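Local coordinates for DNA replication and repair protein RecF (Caldanaerobacter subterraneus subsp. tengcongensis, PDB 5Z69) that probably binds ATP and single-stranded DNA and serves as a recombination mediator in the RecFOR pathway of DNA repair, at residues A[315-327]-A[336-349]. Sequence-based numbering, arbitrary orientation.
Sequences EKPVLLLDDVMSE and ILKKLEGFQSFITH. With AGS (phosphothiophosphoric acid-adenylate ester), chain C.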
loop_
_atom_site.group_PDB
_atom_site.type_symbol
_atom_site.label_atom_id
_atom_site.label_comp_id
_atom_site.label_asym_id
_atom_site.label_seq_id
_atom_site.Cartn_x
_atom_site.Cartn_y
_atom_site.Cartn_z
ATOM N N GLU A 315 -24.672 22.229 -8.693
ATOM C CA GLU A 315 -24.979 23.242 -7.699
ATOM C C GLU A 315 -23.723 23.974 -7.246
ATOM O O GLU A 315 -22.620 23.419 -7.256
ATOM C CB GLU A 315 -25.667 22.603 -6.473
ATOM C CG GLU A 315 -26.934 21.813 -6.778
ATOM C CD GLU A 315 -28.222 22.564 -6.415
ATOM O OE1 GLU A 315 -29.305 21.945 -6.526
ATOM O OE2 GLU A 315 -28.173 23.768 -6.033
ATOM N N LYS A 316 -23.882 25.218 -6.822
ATOM C CA LYS A 316 -22.775 25.915 -6.172
ATOM C C LYS A 316 -22.983 25.932 -4.654
ATOM O O LYS A 316 -23.989 26.485 -4.155
ATOM C CB LYS A 316 -22.638 27.343 -6.705
ATOM C CG LYS A 316 -21.490 28.133 -6.086
ATOM C CD LYS A 316 -21.346 29.537 -6.703
ATOM C CE LYS A 316 -20.847 29.494 -8.126
ATOM N NZ LYS A 316 -19.426 29.021 -8.174
ATOM N N PRO A 317 -22.042 25.330 -3.917
ATOM C CA PRO A 317 -22.198 25.146 -2.468
ATOM C C PRO A 317 -21.880 26.381 -1.665
ATOM O O PRO A 317 -21.307 27.343 -2.186
ATOM C CB PRO A 317 -21.178 24.056 -2.145
ATOM C CG PRO A 317 -20.109 24.266 -3.158
ATOM C CD PRO A 317 -20.835 24.640 -4.422
ATOM N N VAL A 318 -22.258 26.341 -0.393
ATOM C CA VAL A 318 -21.860 27.354 0.558
ATOM C C VAL A 318 -20.474 26.995 1.089
ATOM O O VAL A 318 -20.180 25.828 1.300
ATOM C CB VAL A 318 -22.881 27.467 1.715
ATOM C CG1 VAL A 318 -22.300 28.318 2.818
ATOM C CG2 VAL A 318 -24.235 28.053 1.180
ATOM N N LEU A 319 -19.631 27.992 1.320
ATOM C CA LEU A 319 -18.274 27.730 1.774
ATOM C C LEU A 319 -18.137 28.049 3.270
ATOM O O LEU A 319 -18.536 29.126 3.723
ATOM C CB LEU A 319 -17.271 28.536 0.915
ATOM C CG LEU A 319 -16.794 27.903 -0.400
ATOM C CD1 LEU A 319 -17.838 27.066 -1.089
ATOM C CD2 LEU A 319 -16.230 28.945 -1.358
ATOM N N LEU A 320 -17.587 27.107 4.037
ATOM C CA LEU A 320 -17.302 27.314 5.452
ATOM C C LEU A 320 -15.782 27.322 5.742
ATOM O O LEU A 320 -15.083 26.320 5.492
ATOM C CB LEU A 320 -18.010 26.230 6.280
ATOM C CG LEU A 320 -19.516 26.086 5.966
ATOM C CD1 LEU A 320 -20.049 24.924 6.757
ATOM C CD2 LEU A 320 -20.237 27.357 6.277
ATOM N N LEU A 321 -15.286 28.448 6.247
ATOM C CA LEU A 321 -13.847 28.609 6.459
ATOM C C LEU A 321 -13.566 28.779 7.941
ATOM O O LEU A 321 -13.779 29.856 8.506
ATOM C CB LEU A 321 -13.313 29.806 5.668
ATOM C CG LEU A 321 -12.997 29.544 4.191
ATOM C CD1 LEU A 321 -14.271 29.211 3.431
ATOM C CD2 LEU A 321 -12.300 30.736 3.540
ATOM N N ASP A 322 -13.126 27.703 8.579
ATOM C CA ASP A 322 -12.957 27.735 10.026
ATOM C C ASP A 322 -11.515 27.959 10.400
ATOM O O ASP A 322 -10.705 27.066 10.246
ATOM C CB ASP A 322 -13.451 26.442 10.665
ATOM C CG ASP A 322 -13.575 26.551 12.178
ATOM O OD1 ASP A 322 -13.661 27.685 12.694
ATOM O OD2 ASP A 322 -13.604 25.508 12.852
ATOM N N ASP A 323 -11.214 29.147 10.912
ATOM C CA ASP A 323 -9.901 29.437 11.477
ATOM C C ASP A 323 -8.800 29.140 10.464
ATOM O O ASP A 323 -7.808 28.496 10.781
ATOM C CB ASP A 323 -9.690 28.636 12.772
ATOM C CG ASP A 323 -8.410 29.012 13.497
ATOM O OD1 ASP A 323 -7.941 30.162 13.331
ATOM O OD2 ASP A 323 -7.869 28.150 14.229
ATOM N N VAL A 324 -8.991 29.610 9.236
ATOM C CA VAL A 324 -8.039 29.336 8.171
ATOM C C VAL A 324 -7.644 30.651 7.499
ATOM O O VAL A 324 -6.873 30.681 6.544
ATOM C CB VAL A 324 -8.623 28.310 7.151
ATOM C CG1 VAL A 324 -9.741 28.918 6.312
ATOM C CG2 VAL A 324 -7.531 27.705 6.280
ATOM N N MET A 325 -8.148 31.754 8.039
ATOM C CA MET A 325 -7.880 33.062 7.458
ATOM C C MET A 325 -6.916 33.882 8.312
ATOM O O MET A 325 -6.667 35.046 8.019
ATOM C CB MET A 325 -9.187 33.834 7.254
ATOM C CG MET A 325 -9.341 34.448 5.864
ATOM S SD MET A 325 -9.194 33.211 4.552
ATOM C CE MET A 325 -9.479 34.240 3.112
ATOM N N SER A 326 -6.382 33.283 9.369
ATOM C CA SER A 326 -5.325 33.924 10.137
ATOM C C SER A 326 -4.013 33.795 9.353
ATOM O O SER A 326 -4.020 33.279 8.240
ATOM C CB SER A 326 -5.223 33.299 11.531
ATOM O OG SER A 326 -5.603 31.932 11.503
ATOM N N GLU A 327 -2.896 34.239 9.935
ATOM C CA GLU A 327 -1.569 34.226 9.285
ATOM C C GLU A 327 -1.561 34.990 7.954
ATOM O O GLU A 327 -1.792 36.211 7.891
ATOM C CB GLU A 327 -1.063 32.795 9.011
ATOM C CG GLU A 327 -1.714 31.661 9.821
ATOM C CD GLU A 327 -2.302 30.578 8.925
ATOM O OE1 GLU A 327 -3.547 30.418 8.913
ATOM O OE2 GLU A 327 -1.512 29.901 8.224
ATOM N N ILE A 336 -7.229 33.713 -2.337
ATOM C CA ILE A 336 -8.348 32.961 -1.797
ATOM C C ILE A 336 -9.626 33.797 -1.604
ATOM O O ILE A 336 -10.718 33.360 -1.963
ATOM C CB ILE A 336 -7.944 32.311 -0.470
ATOM C CG1 ILE A 336 -9.173 31.833 0.269
ATOM C CG2 ILE A 336 -7.179 33.273 0.413
ATOM C CD1 ILE A 336 -8.875 30.609 0.993
ATOM N N LEU A 337 -9.480 35.005 -1.073
ATOM C CA LEU A 337 -10.617 35.886 -0.796
ATOM C C LEU A 337 -11.324 36.380 -2.070
ATOM O O LEU A 337 -12.460 36.860 -2.025
ATOM C CB LEU A 337 -10.144 37.081 0.034
ATOM C CG LEU A 337 -11.181 38.117 0.461
ATOM C CD1 LEU A 337 -12.301 37.462 1.258
ATOM C CD2 LEU A 337 -10.517 39.219 1.269
ATOM N N LYS A 338 -10.645 36.264 -3.205
ATOM C CA LYS A 338 -11.218 36.643 -4.493
ATOM C C LYS A 338 -11.782 35.394 -5.144
ATOM O O LYS A 338 -12.740 35.454 -5.908
ATOM C CB LYS A 338 -10.164 37.304 -5.397
ATOM C CG LYS A 338 -10.743 38.233 -6.467
ATOM N N LYS A 339 -11.173 34.260 -4.833
ATOM C CA LYS A 339 -11.744 32.967 -5.183
ATOM C C LYS A 339 -13.130 32.740 -4.534
ATOM O O LYS A 339 -13.919 31.937 -5.029
ATOM C CB LYS A 339 -10.778 31.850 -4.777
ATOM C CG LYS A 339 -11.351 30.432 -4.833
ATOM C CD LYS A 339 -11.766 30.052 -6.250
ATOM C CE LYS A 339 -12.335 28.642 -6.311
ATOM N NZ LYS A 339 -12.111 28.024 -7.655
ATOM N N LEU A 340 -13.427 33.449 -3.443
ATOM C CA LEU A 340 -14.718 33.292 -2.741
ATOM C C LEU A 340 -15.863 34.054 -3.417
ATOM O O LEU A 340 -17.011 34.080 -2.920
ATOM C CB LEU A 340 -14.577 33.755 -1.291
ATOM C CG LEU A 340 -13.572 32.951 -0.461
ATOM C CD1 LEU A 340 -13.283 33.630 0.860
ATOM C CD2 LEU A 340 -14.100 31.560 -0.224
ATOM N N GLU A 341 -15.545 34.655 -4.561
ATOM C CA GLU A 341 -16.383 35.684 -5.168
ATOM C C GLU A 341 -17.854 35.335 -5.290
ATOM O O GLU A 341 -18.693 35.939 -4.616
ATOM C CB GLU A 341 -15.844 36.053 -6.549
ATOM C CG GLU A 341 -15.104 37.374 -6.564
ATOM C CD GLU A 341 -14.773 37.857 -7.971
ATOM O OE1 GLU A 341 -14.740 39.089 -8.175
ATOM O OE2 GLU A 341 -14.546 37.013 -8.868
ATOM N N GLY A 342 -18.192 34.375 -6.136
ATOM C CA GLY A 342 -19.610 34.110 -6.352
ATOM C C GLY A 342 -20.270 33.173 -5.335
ATOM O O GLY A 342 -21.375 32.684 -5.570
ATOM N N PHE A 343 -19.599 32.910 -4.217
ATOM C CA PHE A 343 -20.151 32.028 -3.162
ATOM C C PHE A 343 -20.723 32.797 -1.974
ATOM O O PHE A 343 -20.252 33.883 -1.642
ATOM C CB PHE A 343 -19.070 31.076 -2.602
ATOM C CG PHE A 343 -18.452 30.166 -3.617
ATOM C CD1 PHE A 343 -18.892 28.855 -3.754
ATOM C CD2 PHE A 343 -17.388 30.608 -4.409
ATOM C CE1 PHE A 343 -18.317 28.013 -4.671
ATOM C CE2 PHE A 343 -16.802 29.776 -5.328
ATOM C CZ PHE A 343 -17.258 28.472 -5.472
ATOM N N GLN A 344 -21.708 32.223 -1.289
ATOM C CA GLN A 344 -21.911 32.637 0.092
ATOM C C GLN A 344 -20.825 31.924 0.912
ATOM O O GLN A 344 -20.610 30.729 0.737
ATOM C CB GLN A 344 -23.306 32.282 0.617
ATOM C CG GLN A 344 -23.543 32.774 2.040
ATOM C CD GLN A 344 -24.855 32.272 2.634
ATOM O OE1 GLN A 344 -25.203 31.097 2.493
ATOM N NE2 GLN A 344 -25.576 33.157 3.309
ATOM N N SER A 345 -20.118 32.656 1.771
ATOM C CA SER A 345 -19.114 32.024 2.626
ATOM C C SER A 345 -19.284 32.441 4.075
ATOM O O SER A 345 -19.840 33.489 4.371
ATOM C CB SER A 345 -17.677 32.360 2.150
ATOM O OG SER A 345 -17.485 33.769 2.102
ATOM N N PHE A 346 -18.809 31.582 4.971
ATOM C CA PHE A 346 -18.813 31.853 6.391
ATOM C C PHE A 346 -17.380 31.742 6.839
ATOM O O PHE A 346 -16.776 30.679 6.734
ATOM C CB PHE A 346 -19.741 30.875 7.142
ATOM C CG PHE A 346 -21.204 31.091 6.832
ATOM C CD1 PHE A 346 -21.992 31.879 7.663
ATOM C CD2 PHE A 346 -21.777 30.529 5.693
ATOM C CE1 PHE A 346 -23.340 32.105 7.358
ATOM C CE2 PHE A 346 -23.121 30.761 5.369
ATOM C CZ PHE A 346 -23.903 31.554 6.203
ATOM N N ILE A 347 -16.825 32.856 7.300
ATOM C CA ILE A 347 -15.418 32.899 7.675
ATOM C C ILE A 347 -15.244 33.266 9.148
ATOM O O ILE A 347 -15.745 34.297 9.611
ATOM C CB ILE A 347 -14.630 33.907 6.798
ATOM C CG1 ILE A 347 -14.709 33.512 5.321
ATOM C CG2 ILE A 347 -13.164 33.944 7.221
ATOM C CD1 ILE A 347 -14.019 34.510 4.382
ATOM N N THR A 348 -14.532 32.422 9.888
ATOM C CA THR A 348 -14.274 32.721 11.284
ATOM C C THR A 348 -12.928 33.399 11.438
ATOM O O THR A 348 -11.960 33.075 10.738
ATOM C CB THR A 348 -14.322 31.458 12.182
ATOM O OG1 THR A 348 -13.344 30.517 11.746
ATOM C CG2 THR A 348 -15.701 30.813 12.128
ATOM N N HIS A 349 -12.863 34.344 12.365
ATOM C CA HIS A 349 -11.614 35.049 12.606
ATOM C C HIS A 349 -11.581 35.628 14.016
ATOM O O HIS A 349 -12.565 35.568 14.744
ATOM C CB HIS A 349 -11.416 36.160 11.562
ATOM C CG HIS A 349 -9.983 36.550 11.356
ATOM N ND1 HIS A 349 -8.953 35.635 11.388
ATOM C CD2 HIS A 349 -9.409 37.752 11.115
ATOM C CE1 HIS A 349 -7.807 36.257 11.177
ATOM N NE2 HIS A 349 -8.056 37.542 11.009
HETATM P PG AGS C . -12.607 28.188 16.807
HETATM S S1G AGS C . -12.724 29.289 15.197
HETATM O O2G AGS C . -11.373 28.646 17.655
HETATM O O3G AGS C . -12.354 26.724 16.329
HETATM P PB AGS C . -14.069 28.990 19.090
HETATM O O1B AGS C . -14.968 30.181 19.069
HETATM O O2B AGS C . -12.646 29.363 19.542
HETATM O O3B AGS C . -13.949 28.283 17.645
HETATM P PA AGS C . -15.874 27.035 20.006
HETATM O O1A AGS C . -16.806 27.657 18.957
HETATM O O2A AGS C . -15.358 25.650 19.765
HETATM O O3A AGS C . -14.607 27.987 20.203
HETATM O "O5'" AGS C . -16.542 27.099 21.406
HETATM C "C5'" AGS C . -16.494 25.974 22.239
HETATM C "C4'" AGS C . -16.817 26.508 23.600
HETATM O "O4'" AGS C . -18.129 26.044 23.987
HETATM C "C3'" AGS C . -15.857 26.041 24.688
HETATM O "O3'" AGS C . -15.681 27.058 25.669
HETATM C "C2'" AGS C . -16.536 24.771 25.207
HETATM O "O2'" AGS C . -16.228 24.506 26.572
HETATM C "C1'" AGS C . -18.022 25.120 25.053
HETATM N N9 AGS C . -18.868 23.973 24.764
HETATM C C8 AGS C . -18.573 22.889 23.972
HETATM N N7 AGS C . -19.524 21.992 23.922
HETATM C C5 AGS C . -20.519 22.515 24.731
HETATM C C6 AGS C . -21.794 22.047 25.103
HETATM N N6 AGS C . -22.311 20.894 24.666
HETATM N N1 AGS C . -22.526 22.805 25.949
HETATM C C2 AGS C . -22.013 23.962 26.381
HETATM N N3 AGS C . -20.826 24.508 26.103
HETATM C C4 AGS C . -20.128 23.730 25.266
HETATM O O HOH W 1 -22.832 29.719 -2.387
HETATM O O HOH W 2 -11.145 31.406 8.531
HETATM O O HOH W 3 -9.184 32.997 10.580
#
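L319 to L321 pair in parallel with S345 to I347, and four backbone hydrogen bonds run from L319 N to Q344 O at one end to T348 N to L321 O at the other. L319 CD2 sits over one face of the F343 ring, 3.6 Å from its centroid. K316 crosses the other face, with CD in a CH-pi contact and NZ in a cation-pi contact 4.0 Å from the F343 centroid. The bends at chi3 and chi4 (-70° and -68°) fold the amine back over the ring; NZ also forms a salt bridge with E310. With an alanine in place of F343, a gap would probably open between L319 and K316, leaving the K316 chain freer to move. Further along, M325 CE packs on I336 CG2 at 3.7 Å. At the nucleotide end, T348 OG1 donates to the anti lone pair of D322 OD1 (3.0 Å) and accepts from D323 N (2.7 Å). D322 OD1 lies 3.1 Å from S1G of the bound ATP analogue. This is the phosphate end of a P-loop NTPase sheet. Strand 318-321 lies between 122-125 and 345-349, with 32-36 beyond 345-349. Helix 43-55 touches D322 and T348; helix 291-313 packs on P317 and F343.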